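Local atomic coordinates of hypothetical Thioesterase Protein SP_1851 (Streptococcus pneumoniae serotype 4, PDB entry 4XY5), a protein that probably hydrolyses thioesters, such as acyl-coenzyme A compounds, as a PaaI-type member of the hotdog-fold thioesterase superfamily. Residues L50-G59 against V116-F124; G26-N36 against K83-C94. The protein carries 1 engineered substitution. All coordinates share one frame; numbering follows the deposited sequence.

Overall arrangement
A hotdog fold can be read from two interfaces, one that seats its helix on the sheet and one that knits the sheet itself together. Contact 1 (50-59 with 116-124) lies near the centre of the chain and is almost wholly buried: helix 47-64 rests on strand 115-127 by packing, with no hydrogen bond between their segments. Contact 2 (26-36 with 83-94) joins strands 27-33 and 87-97 of the same antiparallel sheet by a ladder of backbone hydrogen bonds, buried on the helix side and partly solvent-exposed on the other. Their centres lie about 11 Å apart, and they meet where Ile-57 of the helix packs on Val-30 and Ile-90.

Contact 1 of 2, residues L50-G59 against V116-F124; sequences LFTLCAQISG and VCKATFTMF. Engineered in segment 50-59: Ala-55 (natural residue Asp).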
ATOM      1  N   LEU A  50       8.433  12.566  -6.465  1.00  9.25           N
ATOM      2  CA  LEU A  50       7.139  12.258  -7.071  1.00  8.15           C
ATOM      3  C   LEU A  50       6.079  12.039  -5.995  1.00  7.93           C
ATOM      4  O   LEU A  50       4.969  12.522  -6.118  1.00  8.07           O
ATOM      5  CB  LEU A  50       7.232  11.012  -7.967  1.00  9.58           C
ATOM      6  CG  LEU A  50       8.127  11.152  -9.204  1.00 10.35           C
ATOM      7  CD1 LEU A  50       8.239   9.792  -9.899  1.00 11.21           C
ATOM      8  CD2 LEU A  50       7.520  12.179 -10.122  1.00 10.04           C
ATOM      9  N   PHE A  51       6.430  11.314  -4.939  1.00  7.58           N
ATOM     10  CA  PHE A  51       5.478  11.109  -3.847  1.00  7.52           C
ATOM     11  C   PHE A  51       5.086  12.434  -3.217  1.00  9.02           C
ATOM     12  O   PHE A  51       3.915  12.670  -2.893  1.00  8.25           O
ATOM     13  CB  PHE A  51       6.061  10.189  -2.778  1.00  8.75           C
ATOM     14  CG  PHE A  51       5.126   9.936  -1.619  1.00  9.80           C
ATOM     15  CD1 PHE A  51       4.295   8.831  -1.609  1.00 11.67           C
ATOM     16  CD2 PHE A  51       5.089  10.814  -0.535  1.00  8.64           C
ATOM     17  CE1 PHE A  51       3.444   8.593  -0.535  1.00 10.77           C
ATOM     18  CE2 PHE A  51       4.250  10.598   0.528  1.00  7.40           C
ATOM     19  CZ  PHE A  51       3.414   9.477   0.537  1.00  9.82           C
ATOM     20  N   THR A  52       6.069  13.305  -3.010  1.00  8.08           N
ATOM     21  CA  THR A  52       5.776  14.551  -2.337  1.00  7.60           C
ATOM     22  C   THR A  52       4.835  15.419  -3.189  1.00  8.44           C
ATOM     23  O   THR A  52       3.941  16.073  -2.655  1.00  8.50           O
ATOM     24  CB  THR A  52       7.083  15.315  -1.991  1.00  8.20           C
ATOM     25  OG1 THR A  52       7.841  14.535  -1.044  1.00  8.79           O
ATOM     26  CG2 THR A  52       6.780  16.693  -1.378  1.00  8.79           C
ATOM     27  N   LEU A  53       5.028  15.413  -4.503  1.00  6.30           N
ATOM     28  CA  LEU A  53       4.072  16.087  -5.387  1.00  8.89           C
ATOM     29  C   LEU A  53       2.659  15.560  -5.112  1.00  9.69           C
ATOM     30  O   LEU A  53       1.723  16.341  -4.939  1.00 10.71           O
ATOM     31  CB  LEU A  53       4.435  15.885  -6.859  1.00 11.16           C
ATOM     32  CG  LEU A  53       5.775  16.422  -7.370  1.00 11.43           C
ATOM     33  CD1 LEU A  53       5.920  16.164  -8.864  1.00 11.01           C
ATOM     34  CD2 LEU A  53       5.933  17.927  -7.087  1.00 11.40           C
ATOM     35  N   CYS A  54       2.515  14.239  -5.025  1.00  8.25           N
ATOM     36  CA  CYS A  54       1.195  13.644  -4.811  1.00  9.39           C
ATOM     37  C   CYS A  54       0.615  13.986  -3.436  1.00  9.46           C
ATOM     38  O   CYS A  54      -0.584  14.273  -3.308  1.00  9.54           O
ATOM     39  CB  CYS A  54       1.248  12.120  -4.964  1.00  9.58           C
ATOM     40  SG  CYS A  54       1.614  11.592  -6.628  1.00 11.19           S
ATOM     41  N   ALA A  55       1.458  13.945  -2.407  1.00  7.77           N
ATOM     42  CA  ALA A  55       0.983  14.189  -1.044  1.00  9.35           C
ATOM     43  C   ALA A  55       0.526  15.625  -0.848  1.00 10.00           C
ATOM     44  O   ALA A  55      -0.469  15.888  -0.162  1.00 10.06           O
ATOM     45  CB  ALA A  55       2.065  13.848  -0.027  1.00  9.63           C
ATOM     46  N   GLN A  56       1.268  16.560  -1.425  1.00  8.87           N
ATOM     47  CA  GLN A  56       0.868  17.956  -1.354  1.00 13.07           C
ATOM     48  C   GLN A  56      -0.489  18.163  -2.041  1.00 11.97           C
ATOM     49  O   GLN A  56      -1.396  18.808  -1.492  1.00 11.39           O
ATOM     50  CB  GLN A  56       1.941  18.830  -1.987  1.00 11.18           C
ATOM     51  CG  GLN A  56       1.662  20.323  -1.909  1.00 11.96           C
ATOM     52  CD  GLN A  56       1.740  20.872  -0.495  1.00 16.44           C
ATOM     53  OE1 GLN A  56       2.025  20.149   0.464  1.00 15.68           O
ATOM     54  NE2 GLN A  56       1.479  22.166  -0.359  1.00 23.27           N
ATOM     55  N   ILE A  57      -0.657  17.564  -3.214  1.00 10.32           N
ATOM     56  CA  ILE A  57      -1.918  17.714  -3.938  1.00 11.15           C
ATOM     57  C   ILE A  57      -3.050  17.014  -3.175  1.00 11.36           C
ATOM     58  O   ILE A  57      -4.176  17.504  -3.141  1.00 13.09           O
ATOM     59  CB  ILE A  57      -1.798  17.203  -5.410  1.00 11.68           C
ATOM     60  CG1 ILE A  57      -1.381  18.356  -6.334  1.00 11.91           C
ATOM     61  CG2 ILE A  57      -3.132  16.657  -5.932  1.00 12.32           C
ATOM     62  CD1 ILE A  57      -0.097  19.090  -5.910  1.00 13.13           C
ATOM     63  N   SER A  58      -2.753  15.905  -2.503  1.00  9.48           N
ATOM     64  CA  SER A  58      -3.771  15.257  -1.674  1.00  9.60           C
ATOM     65  C   SER A  58      -4.229  16.191  -0.554  1.00 11.72           C
ATOM     66  O   SER A  58      -5.421  16.268  -0.231  1.00 13.32           O
ATOM     67  CB  SER A  58      -3.246  13.945  -1.080  1.00  9.98           C
ATOM     68  OG  SER A  58      -4.246  13.316  -0.278  1.00 15.59           O
ATOM     69  N   GLY A  59      -3.278  16.896   0.043  1.00 11.40           N
ATOM     70  CA  GLY A  59      -3.607  17.849   1.092  1.00 13.48           C
ATOM     71  C   GLY A  59      -4.461  18.981   0.544  1.00 17.07           C
ATOM     72  O   GLY A  59      -5.426  19.402   1.183  1.00 15.16           O
ATOM     73  N   VAL A 116       3.030   8.754 -15.308  1.00 14.98           N
ATOM     74  CA  VAL A 116       4.285   8.659 -14.558  1.00 13.84           C
ATOM     75  C   VAL A 116       4.135   7.865 -13.245  1.00 15.05           C
ATOM     76  O   VAL A 116       4.916   6.938 -12.970  1.00 16.62           O
ATOM     77  CB  VAL A 116       4.837  10.068 -14.267  1.00 14.45           C
ATOM     78  CG1 VAL A 116       6.112   9.995 -13.434  1.00 14.78           C
ATOM     79  CG2 VAL A 116       5.114  10.779 -15.577  1.00 15.61           C
ATOM     80  N   CYS A 117       3.144   8.215 -12.433  1.00 12.77           N
ATOM     81  CA  CYS A 117       2.910   7.467 -11.194  1.00 10.94           C
ATOM     82  C   CYS A 117       1.475   7.696 -10.717  1.00 13.72           C
ATOM     83  O   CYS A 117       0.819   8.627 -11.170  1.00 13.87           O
ATOM     84  CB  CYS A 117       3.924   7.864 -10.113  1.00 11.79           C
ATOM     85  SG  CYS A 117       3.785   9.584  -9.551  1.00 13.15           S
ATOM     86  N   LYS A 118       0.990   6.817  -9.837  1.00 12.17           N
ATOM     87  CA  LYS A 118      -0.375   6.875  -9.314  1.00 12.07           C
ATOM     88  C   LYS A 118      -0.306   6.579  -7.829  1.00 12.13           C
ATOM     89  O   LYS A 118       0.409   5.675  -7.418  1.00 13.55           O
ATOM     90  CB  LYS A 118      -1.297   5.856 -10.008  1.00 17.14           C
ATOM     91  CG  LYS A 118      -1.159   5.778 -11.517  1.00 25.30           C
ATOM     92  CD  LYS A 118      -1.548   7.081 -12.170  1.00 28.69           C
ATOM     93  CE  LYS A 118      -1.008   7.161 -13.583  1.00 28.01           C
ATOM     94  NZ  LYS A 118      -0.988   8.546 -14.090  1.00 26.63           N
ATOM     95  N   ALA A 119      -1.033   7.331  -7.008  1.00 10.05           N
ATOM     96  CA  ALA A 119      -0.966   7.088  -5.573  1.00 11.27           C
ATOM     97  C   ALA A 119      -2.340   7.193  -4.957  1.00 12.69           C
ATOM     98  O   ALA A 119      -3.214   7.838  -5.511  1.00 13.48           O
ATOM     99  CB  ALA A 119      -0.011   8.073  -4.904  1.00  9.75           C
ATOM    100  N   THR A 120      -2.531   6.542  -3.813  1.00  9.89           N
ATOM    101  CA  THR A 120      -3.789   6.647  -3.099  1.00 10.09           C
ATOM    102  C   THR A 120      -3.470   7.015  -1.670  1.00 12.60           C
ATOM    103  O   THR A 120      -2.611   6.394  -1.037  1.00 13.42           O
ATOM    104  CB  THR A 120      -4.589   5.329  -3.166  1.00 13.96           C
ATOM    105  OG1 THR A 120      -4.951   5.087  -4.529  1.00 14.15           O
ATOM    106  CG2 THR A 120      -5.847   5.409  -2.323  1.00 14.02           C
ATOM    107  N   PHE A 121      -4.140   8.053  -1.180  1.00 10.70           N
ATOM    108  CA  PHE A 121      -3.921   8.563   0.161  1.00  9.50           C
ATOM    109  C   PHE A 121      -5.119   8.356   1.065  1.00 12.88           C
ATOM    110  O   PHE A 121      -6.235   8.676   0.682  1.00 13.54           O
ATOM    111  CB  PHE A 121      -3.606  10.054   0.090  1.00 11.27           C
ATOM    112  CG  PHE A 121      -2.274  10.341  -0.485  1.00 11.66           C
ATOM    113  CD1 PHE A 121      -1.192  10.581   0.344  1.00 13.67           C
ATOM    114  CD2 PHE A 121      -2.091  10.362  -1.855  1.00 14.66           C
ATOM    115  CE1 PHE A 121       0.057  10.847  -0.191  1.00 10.94           C
ATOM    116  CE2 PHE A 121      -0.841  10.627  -2.383  1.00 11.85           C
ATOM    117  CZ  PHE A 121       0.219  10.858  -1.547  1.00 10.47           C
ATOM    118  N   THR A 122      -4.867   7.825   2.262  1.00 13.59           N
ATOM    119  CA  THR A 122      -5.885   7.692   3.287  1.00 12.06           C
ATOM    120  C   THR A 122      -5.658   8.783   4.311  1.00 16.21           C
ATOM    121  O   THR A 122      -4.713   8.722   5.095  1.00 14.68           O
ATOM    122  CB  THR A 122      -5.846   6.306   3.962  1.00 15.33           C
ATOM    123  OG1 THR A 122      -6.019   5.300   2.961  1.00 15.72           O
ATOM    124  CG2 THR A 122      -6.966   6.179   4.974  1.00 21.82           C
ATOM    125  N   MET A 123      -6.522   9.790   4.281  1.00 21.56           N
ATOM    126  CA  MET A 123      -6.364  10.958   5.136  1.00 21.70           C
ATOM    127  C   MET A 123      -7.331  10.898   6.311  1.00 22.45           C
ATOM    128  O   MET A 123      -8.463  10.457   6.167  1.00 25.03           O
ATOM    129  CB  MET A 123      -6.592  12.247   4.338  1.00 20.31           C
ATOM    130  CG  MET A 123      -5.996  12.261   2.929  1.00 25.30           C
ATOM    131  SD  MET A 123      -4.216  12.591   2.822  1.00 27.50           S
ATOM    132  CE  MET A 123      -4.119  14.303   3.375  1.00 22.37           C
ATOM    133  N   PHE A 124      -6.867  11.346   7.470  1.00 31.01           N
ATOM    134  CA  PHE A 124      -7.701  11.445   8.660  1.00 31.77           C
ATOM    135  C   PHE A 124      -8.188  12.886   8.795  1.00 32.23           C
ATOM    136  O   PHE A 124      -7.382  13.810   8.892  1.00 31.20           O
ATOM    137  CB  PHE A 124      -6.915  11.007   9.897  1.00 34.62           C
ATOM    138  CG  PHE A 124      -7.723  10.993  11.166  1.00 38.32           C
ATOM    139  CD1 PHE A 124      -8.635   9.980  11.411  1.00 42.66           C
ATOM    140  CD2 PHE A 124      -7.557  11.983  12.121  1.00 41.00           C
ATOM    141  CE1 PHE A 124      -9.375   9.961  12.581  1.00 46.61           C
ATOM    142  CE2 PHE A 124      -8.292  11.969  13.292  1.00 42.82           C
ATOM    143  CZ  PHE A 124      -9.201  10.961  13.523  1.00 41.66           C
TER
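In the hotdog fold, a long central helix, the sausage, lies in a curved antiparallel sheet, the bun, and here Phe-121 of strand 116-124 pushes its ring against helix 50-59. The two axes cross at -44° with a closest approach of 9.2 Å, and no hydrogen bond links them. Phe-121 meets Phe-51, Cys-54, Ala-55 and Ser-58, residues spread over successive turns of the helix. Ser-58 CB sits over one face of its ring in a CH-pi contact, 4.0 Å from the centroid. Cys-54 CB lies at the ring edge, 3.6 Å from Phe-121 CE2, while the engineered Ala-55, an aspartate in the natural protein, brings its CB to 3.6 Å from Phe-121 CE1. Phe-51 swings its CG anti to its backbone N (chi1 180°), which carries the ring across to Phe-121; CZ of Phe-121 lies over a face of the Phe-51 ring, and the two planes are inclined at 48°. The Phe-51 ring also stacks on Phe-51 of the second subunit, so this packing continues into the subunit interface. Nearer the start of the helix segment Cys-54 CB meets Ala-119 CB, Leu-50 CB approaches Cys-117 SG, and Leu-50 CD1 reaches Val-116 CG1, beside a classic beta bulge at Val-116 and Cys-117. At the other end Ser-58 OG, buried without a hydrogen-bond partner in the model, lies 3.2 Å from Met-123 SD.

Contact 2 of 2, residues G26-N36 against K83-C94; sequences GHVVVTTKVVN and KLDDVLTIKGEC
Nine backbone hydrogen bonds tie 26-36 to 83-94, pairing neighbouring antiparallel strands of the hotdog sheet. Val-28 with Gly-92, Val-30 with Ile-90 and Thr-32 with Leu-88 are hydrogen-bonded pairs, each joined in both directions; Ile-90 N to Val-30 O, at 2.8 Å, is nearly straight (167° at the hydrogen). Beyond the ladder, Val-34 N bonds Asp-86 O at 2.9 Å, and Asp-85 N reaches Val-34 O from above the carbonyl plane. This joins the strand end to the type II turn 83-86, inside which Asp-86 OD2 accepts Lys-83 N at 2.8 Å. The side chains then divide between two faces. Val-28, Val-30, Thr-32, Leu-88 and Ile-90 are buried on the side where helix 47-64 lies, and Thr-32 OG1 is bonded to Asn-17 O. On the other face, more open to solvent, Val-29 CG1 touches Thr-89 CG2 at 3.7 Å, while the side chains of Val-29 and Lys-91 lie side by side, CG2 against CG. His-27 and Glu-93 lie side by side there, with His-27 CD2 3.7 Å from Glu-93 CB. Past the last bridge, Val-34 turns CG2 beside its backbone N (CG1 anti to it, chi1 -177°), placing that methyl 3.6 Å from Leu-88 CD1.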
ATOM      1  N   GLY A  26     -12.987  19.137  -4.089  1.00 19.40           N
ATOM      2  CA  GLY A  26     -12.366  17.827  -4.025  1.00 18.41           C
ATOM      3  C   GLY A  26     -11.587  17.442  -5.266  1.00 16.00           C
ATOM      4  O   GLY A  26     -11.227  16.286  -5.433  1.00 17.27           O
ATOM      5  N   HIS A  27     -11.312  18.413  -6.125  1.00 17.22           N
ATOM      6  CA  HIS A  27     -10.588  18.159  -7.362  1.00 15.30           C
ATOM      7  C   HIS A  27      -9.518  19.213  -7.537  1.00 18.78           C
ATOM      8  O   HIS A  27      -9.805  20.404  -7.492  1.00 16.81           O
ATOM      9  CB  HIS A  27     -11.533  18.168  -8.561  1.00 19.74           C
ATOM     10  CG  HIS A  27     -12.550  17.073  -8.521  1.00 20.24           C
ATOM     11  ND1 HIS A  27     -13.645  17.109  -7.685  1.00 22.45           N
ATOM     12  CD2 HIS A  27     -12.623  15.900  -9.190  1.00 21.39           C
ATOM     13  CE1 HIS A  27     -14.359  16.010  -7.851  1.00 20.20           C
ATOM     14  NE2 HIS A  27     -13.761  15.259  -8.757  1.00 21.48           N
ATOM     15  N   VAL A  28      -8.284  18.759  -7.735  1.00 14.52           N
ATOM     16  CA  VAL A  28      -7.131  19.636  -7.779  1.00 15.10           C
ATOM     17  C   VAL A  28      -6.264  19.260  -8.968  1.00 15.91           C
ATOM     18  O   VAL A  28      -6.076  18.083  -9.246  1.00 12.89           O
ATOM     19  CB  VAL A  28      -6.311  19.533  -6.470  1.00 15.28           C
ATOM     20  CG1 VAL A  28      -4.958  20.227  -6.619  1.00 12.31           C
ATOM     21  CG2 VAL A  28      -7.105  20.103  -5.298  1.00 13.66           C
ATOM     22  N   VAL A  29      -5.772  20.260  -9.690  1.00 14.21           N
ATOM     23  CA  VAL A  29      -4.781  20.049 -10.743  1.00 13.27           C
ATOM     24  C   VAL A  29      -3.644  21.062 -10.568  1.00 15.20           C
ATOM     25  O   VAL A  29      -3.882  22.272 -10.549  1.00 15.82           O
ATOM     26  CB  VAL A  29      -5.387  20.212 -12.153  1.00 13.73           C
ATOM     27  CG1 VAL A  29      -4.303  20.091 -13.216  1.00 17.92           C
ATOM     28  CG2 VAL A  29      -6.494  19.190 -12.386  1.00 14.08           C
ATOM     29  N   VAL A  30      -2.414  20.557 -10.447  1.00 14.66           N
ATOM     30  CA  VAL A  30      -1.226  21.401 -10.271  1.00 12.30           C
ATOM     31  C   VAL A  30      -0.167  20.950 -11.262  1.00 13.98           C
ATOM     32  O   VAL A  30       0.012  19.750 -11.459  1.00 14.54           O
ATOM     33  CB  VAL A  30      -0.667  21.315  -8.832  1.00 15.94           C
ATOM     34  CG1 VAL A  30       0.648  22.094  -8.699  1.00 12.48           C
ATOM     35  CG2 VAL A  30      -1.700  21.804  -7.821  1.00 13.13           C
ATOM     36  N   THR A  31       0.535  21.897 -11.887  1.00 11.44           N
ATOM     37  CA  THR A  31       1.627  21.540 -12.783  1.00 11.97           C
ATOM     38  C   THR A  31       2.972  21.983 -12.194  1.00 14.35           C
ATOM     39  O   THR A  31       3.032  22.892 -11.364  1.00 13.94           O
ATOM     40  CB  THR A  31       1.446  22.144 -14.187  1.00 18.77           C
ATOM     41  OG1 THR A  31       1.483  23.572 -14.107  1.00 17.72           O
ATOM     42  CG2 THR A  31       0.119  21.688 -14.793  1.00 15.82           C
ATOM     43  N   THR A  32       4.040  21.305 -12.594  1.00 12.04           N
ATOM     44  CA  THR A  32       5.367  21.626 -12.081  1.00 13.10           C
ATOM     45  C   THR A  32       6.412  21.118 -13.060  1.00 14.98           C
ATOM     46  O   THR A  32       6.186  20.134 -13.765  1.00 13.47           O
ATOM     47  CB  THR A  32       5.614  21.017 -10.673  1.00 13.74           C
ATOM     48  OG1 THR A  32       6.841  21.529 -10.139  1.00 13.14           O
ATOM     49  CG2 THR A  32       5.687  19.489 -10.713  1.00 13.97           C
ATOM     50  N   LYS A  33       7.552  21.799 -13.116  1.00 15.18           N
ATOM     51  CA  LYS A  33       8.616  21.393 -14.021  1.00 14.41           C
ATOM     52  C   LYS A  33       9.722  20.693 -13.259  1.00 13.62           C
ATOM     53  O   LYS A  33      10.196  21.216 -12.253  1.00 15.73           O
ATOM     54  CB  LYS A  33       9.207  22.596 -14.767  1.00 16.73           C
ATOM     55  CG  LYS A  33      10.117  22.163 -15.914  1.00 19.74           C
ATOM     56  CD  LYS A  33      10.695  23.349 -16.661  1.00 26.54           C
ATOM     57  CE  LYS A  33      11.618  24.146 -15.778  1.00 26.27           C
ATOM     58  NZ  LYS A  33      12.268  25.247 -16.537  1.00 35.00           N
ATOM     59  N   VAL A  34      10.127  19.525 -13.754  1.00 14.70           N
ATOM     60  CA  VAL A  34      11.196  18.742 -13.139  1.00 14.72           C
ATOM     61  C   VAL A  34      12.526  19.484 -13.303  1.00 16.36           C
ATOM     62  O   VAL A  34      12.883  19.903 -14.406  1.00 15.19           O
ATOM     63  CB  VAL A  34      11.289  17.335 -13.756  1.00 13.73           C
ATOM     64  CG1 VAL A  34      12.354  16.501 -13.064  1.00 12.77           C
ATOM     65  CG2 VAL A  34       9.937  16.627 -13.672  1.00 12.88           C
ATOM     66  N   VAL A  35      13.238  19.670 -12.195  1.00 15.55           N
ATOM     67  CA  VAL A  35      14.502  20.395 -12.211  1.00 14.70           C
ATOM     68  C   VAL A  35      15.577  19.532 -11.556  1.00 17.84           C
ATOM     69  O   VAL A  35      15.302  18.394 -11.142  1.00 14.14           O
ATOM     70  CB  VAL A  35      14.382  21.770 -11.507  1.00 15.03           C
ATOM     71  CG1 VAL A  35      13.531  22.716 -12.349  1.00 19.59           C
ATOM     72  CG2 VAL A  35      13.788  21.626 -10.112  1.00 17.40           C
ATOM     73  N   ASN A  36      16.805  20.033 -11.472  1.00 14.20           N
ATOM     74  CA  ASN A  36      17.888  19.188 -10.971  1.00 16.15           C
ATOM     75  C   ASN A  36      17.655  18.690  -9.550  1.00 14.99           C
ATOM     76  O   ASN A  36      18.023  17.567  -9.215  1.00 16.88           O
ATOM     77  CB  ASN A  36      19.240  19.924 -11.025  1.00 20.58           C
ATOM     78  CG  ASN A  36      20.414  19.003 -10.699  1.00 23.72           C
ATOM     79  OD1 ASN A  36      20.777  18.140 -11.501  1.00 33.04           O
ATOM     80  ND2 ASN A  36      21.004  19.175  -9.525  1.00 24.67           N
ATOM     81  N   LYS A  83      11.648  12.914 -16.165  1.00 19.23           N
ATOM     82  CA  LYS A  83      12.969  13.365 -16.613  1.00 21.26           C
ATOM     83  C   LYS A  83      13.140  14.870 -16.447  1.00 19.37           C
ATOM     84  O   LYS A  83      12.159  15.602 -16.368  1.00 17.03           O
ATOM     85  CB  LYS A  83      13.193  12.989 -18.081  1.00 23.44           C
ATOM     86  CG  LYS A  83      12.864  11.546 -18.428  1.00 24.76           C
ATOM     87  CD  LYS A  83      13.862  10.563 -17.837  1.00 25.48           C
ATOM     88  CE  LYS A  83      15.282  10.878 -18.277  1.00 31.94           C
ATOM     89  NZ  LYS A  83      16.279   9.952 -17.661  1.00 37.76           N
ATOM     90  N   LEU A  84      14.388  15.331 -16.404  1.00 16.38           N
ATOM     91  CA  LEU A  84      14.658  16.764 -16.368  1.00 19.63           C
ATOM     92  C   LEU A  84      13.861  17.501 -17.454  1.00 19.07           C
ATOM     93  O   LEU A  84      13.789  17.039 -18.590  1.00 24.85           O
ATOM     94  CB  LEU A  84      16.161  17.025 -16.533  1.00 23.11           C
ATOM     95  CG  LEU A  84      16.592  18.491 -16.402  1.00 21.87           C
ATOM     96  CD1 LEU A  84      16.350  18.998 -14.985  1.00 17.48           C
ATOM     97  CD2 LEU A  84      18.045  18.678 -16.811  1.00 26.14           C
ATOM     98  N   ASP A  85      13.223  18.601 -17.055  1.00 17.38           N
ATOM     99  CA  ASP A  85      12.447  19.496 -17.921  1.00 22.33           C
ATOM    100  C   ASP A  85      11.058  18.959 -18.302  1.00 21.17           C
ATOM    101  O   ASP A  85      10.305  19.658 -18.982  1.00 21.35           O
ATOM    102  CB  ASP A  85      13.234  19.856 -19.198  1.00 22.80           C
ATOM    103  CG  ASP A  85      14.390  20.832 -18.930  1.00 26.85           C
ATOM    104  OD1 ASP A  85      15.496  20.609 -19.468  1.00 36.04           O
ATOM    105  OD2 ASP A  85      14.196  21.829 -18.202  1.00 26.64           O
ATOM    106  N   ASP A  86      10.706  17.747 -17.863  1.00 18.69           N
ATOM    107  CA  ASP A  86       9.321  17.292 -17.995  1.00 19.50           C
ATOM    108  C   ASP A  86       8.414  18.293 -17.306  1.00 19.55           C
ATOM    109  O   ASP A  86       8.777  18.856 -16.278  1.00 17.78           O
ATOM    110  CB  ASP A  86       9.094  15.907 -17.365  1.00 18.81           C
ATOM    111  CG  ASP A  86       9.534  14.760 -18.252  1.00 23.23           C
ATOM    112  OD1 ASP A  86       9.903  14.994 -19.426  1.00 26.77           O
ATOM    113  OD2 ASP A  86       9.494  13.603 -17.765  1.00 21.51           O
ATOM    114  N   VAL A  87       7.232  18.523 -17.870  1.00 18.57           N
ATOM    115  CA  VAL A  87       6.191  19.215 -17.134  1.00 14.23           C
ATOM    116  C   VAL A  87       5.238  18.139 -16.633  1.00 17.96           C
ATOM    117  O   VAL A  87       4.705  17.360 -17.426  1.00 15.85           O
ATOM    118  CB  VAL A  87       5.451  20.244 -17.996  1.00 19.50           C
ATOM    119  CG1 VAL A  87       4.273  20.850 -17.219  1.00 15.37           C
ATOM    120  CG2 VAL A  87       6.422  21.318 -18.444  1.00 20.78           C
ATOM    121  N   LEU A  88       5.084  18.070 -15.314  1.00 13.85           N
ATOM    122  CA  LEU A  88       4.238  17.062 -14.691  1.00 14.32           C
ATOM    123  C   LEU A  88       2.912  17.667 -14.288  1.00 12.80           C
ATOM    124  O   LEU A  88       2.867  18.703 -13.625  1.00 13.62           O
ATOM    125  CB  LEU A  88       4.932  16.463 -13.464  1.00 12.38           C
ATOM    126  CG  LEU A  88       6.291  15.834 -13.729  1.00 15.97           C
ATOM    127  CD1 LEU A  88       6.854  15.188 -12.456  1.00 11.66           C
ATOM    128  CD2 LEU A  88       6.186  14.830 -14.858  1.00 11.82           C
ATOM    129  N   THR A  89       1.830  17.011 -14.687  1.00 14.93           N
ATOM    130  CA  THR A  89       0.502  17.416 -14.267  1.00 12.95           C
ATOM    131  C   THR A  89       0.031  16.458 -13.185  1.00 11.19           C
ATOM    132  O   THR A  89      -0.072  15.270 -13.419  1.00 11.49           O
ATOM    133  CB  THR A  89      -0.486  17.414 -15.435  1.00 12.60           C
ATOM    134  OG1 THR A  89      -0.006  18.311 -16.446  1.00 15.08           O
ATOM    135  CG2 THR A  89      -1.865  17.879 -14.966  1.00 16.26           C
ATOM    136  N   ILE A  90      -0.248  17.017 -12.015  1.00 13.52           N
ATOM    137  CA  ILE A  90      -0.620  16.271 -10.823  1.00 11.81           C
ATOM    138  C   ILE A  90      -2.098  16.498 -10.590  1.00 13.22           C
ATOM    139  O   ILE A  90      -2.514  17.609 -10.273  1.00 12.24           O
ATOM    140  CB  ILE A  90       0.172  16.748  -9.585  1.00 13.87           C
ATOM    141  CG1 ILE A  90       1.630  17.006  -9.955  1.00 11.70           C
ATOM    142  CG2 ILE A  90       0.032  15.736  -8.411  1.00 11.63           C
ATOM    143  CD1 ILE A  90       2.261  18.151  -9.145  1.00 11.92           C
ATOM    144  N   LYS A  91      -2.886  15.447 -10.766  1.00 11.43           N
ATOM    145  CA  LYS A  91      -4.334  15.544 -10.611  1.00 13.76           C
ATOM    146  C   LYS A  91      -4.774  14.725  -9.423  1.00 14.09           C
ATOM    147  O   LYS A  91      -4.557  13.519  -9.403  1.00 11.33           O
ATOM    148  CB  LYS A  91      -5.048  15.040 -11.866  1.00 14.26           C
ATOM    149  CG  LYS A  91      -4.644  15.764 -13.144  1.00 18.74           C
ATOM    150  CD  LYS A  91      -5.474  15.269 -14.330  1.00 24.49           C
ATOM    151  CE  LYS A  91      -5.291  16.173 -15.545  1.00 28.01           C
ATOM    152  NZ  LYS A  91      -6.241  15.798 -16.635  1.00 34.81           N
ATOM    153  N   GLY A  92      -5.407  15.372  -8.451  1.00 11.67           N
ATOM    154  CA  GLY A  92      -5.907  14.660  -7.290  1.00 11.99           C
ATOM    155  C   GLY A  92      -7.413  14.810  -7.182  1.00 13.92           C
ATOM    156  O   GLY A  92      -7.978  15.852  -7.551  1.00 13.87           O
ATOM    157  N   GLU A  93      -8.067  13.772  -6.685  1.00 14.10           N
ATOM    158  CA  GLU A  93      -9.490  13.873  -6.428  1.00 16.85           C
ATOM    159  C   GLU A  93      -9.882  13.017  -5.240  1.00 17.78           C
ATOM    160  O   GLU A  93      -9.251  12.000  -4.961  1.00 16.99           O
ATOM    161  CB  GLU A  93     -10.290  13.472  -7.657  1.00 23.45           C
ATOM    162  CG  GLU A  93     -10.351  11.983  -7.897  1.00 20.76           C
ATOM    163  CD  GLU A  93     -11.278  11.622  -9.039  1.00 27.68           C
ATOM    164  OE1 GLU A  93     -10.905  11.872 -10.204  1.00 29.66           O
ATOM    165  OE2 GLU A  93     -12.379  11.094  -8.776  1.00 25.28           O
ATOM    166  N   CYS A  94     -10.915  13.444  -4.526  1.00 16.92           N
ATOM    167  CA  CYS A  94     -11.439  12.653  -3.432  1.00 14.28           C
ATOM    168  C   CYS A  94     -12.361  11.593  -3.990  1.00 17.80           C
ATOM    169  O   CYS A  94     -13.399  11.914  -4.567  1.00 18.11           O
ATOM    170  CB  CYS A  94     -12.187  13.523  -2.432  1.00 19.14           C
ATOM    171  SG  CYS A  94     -12.711  12.617  -0.974  1.00 19.52           S
TER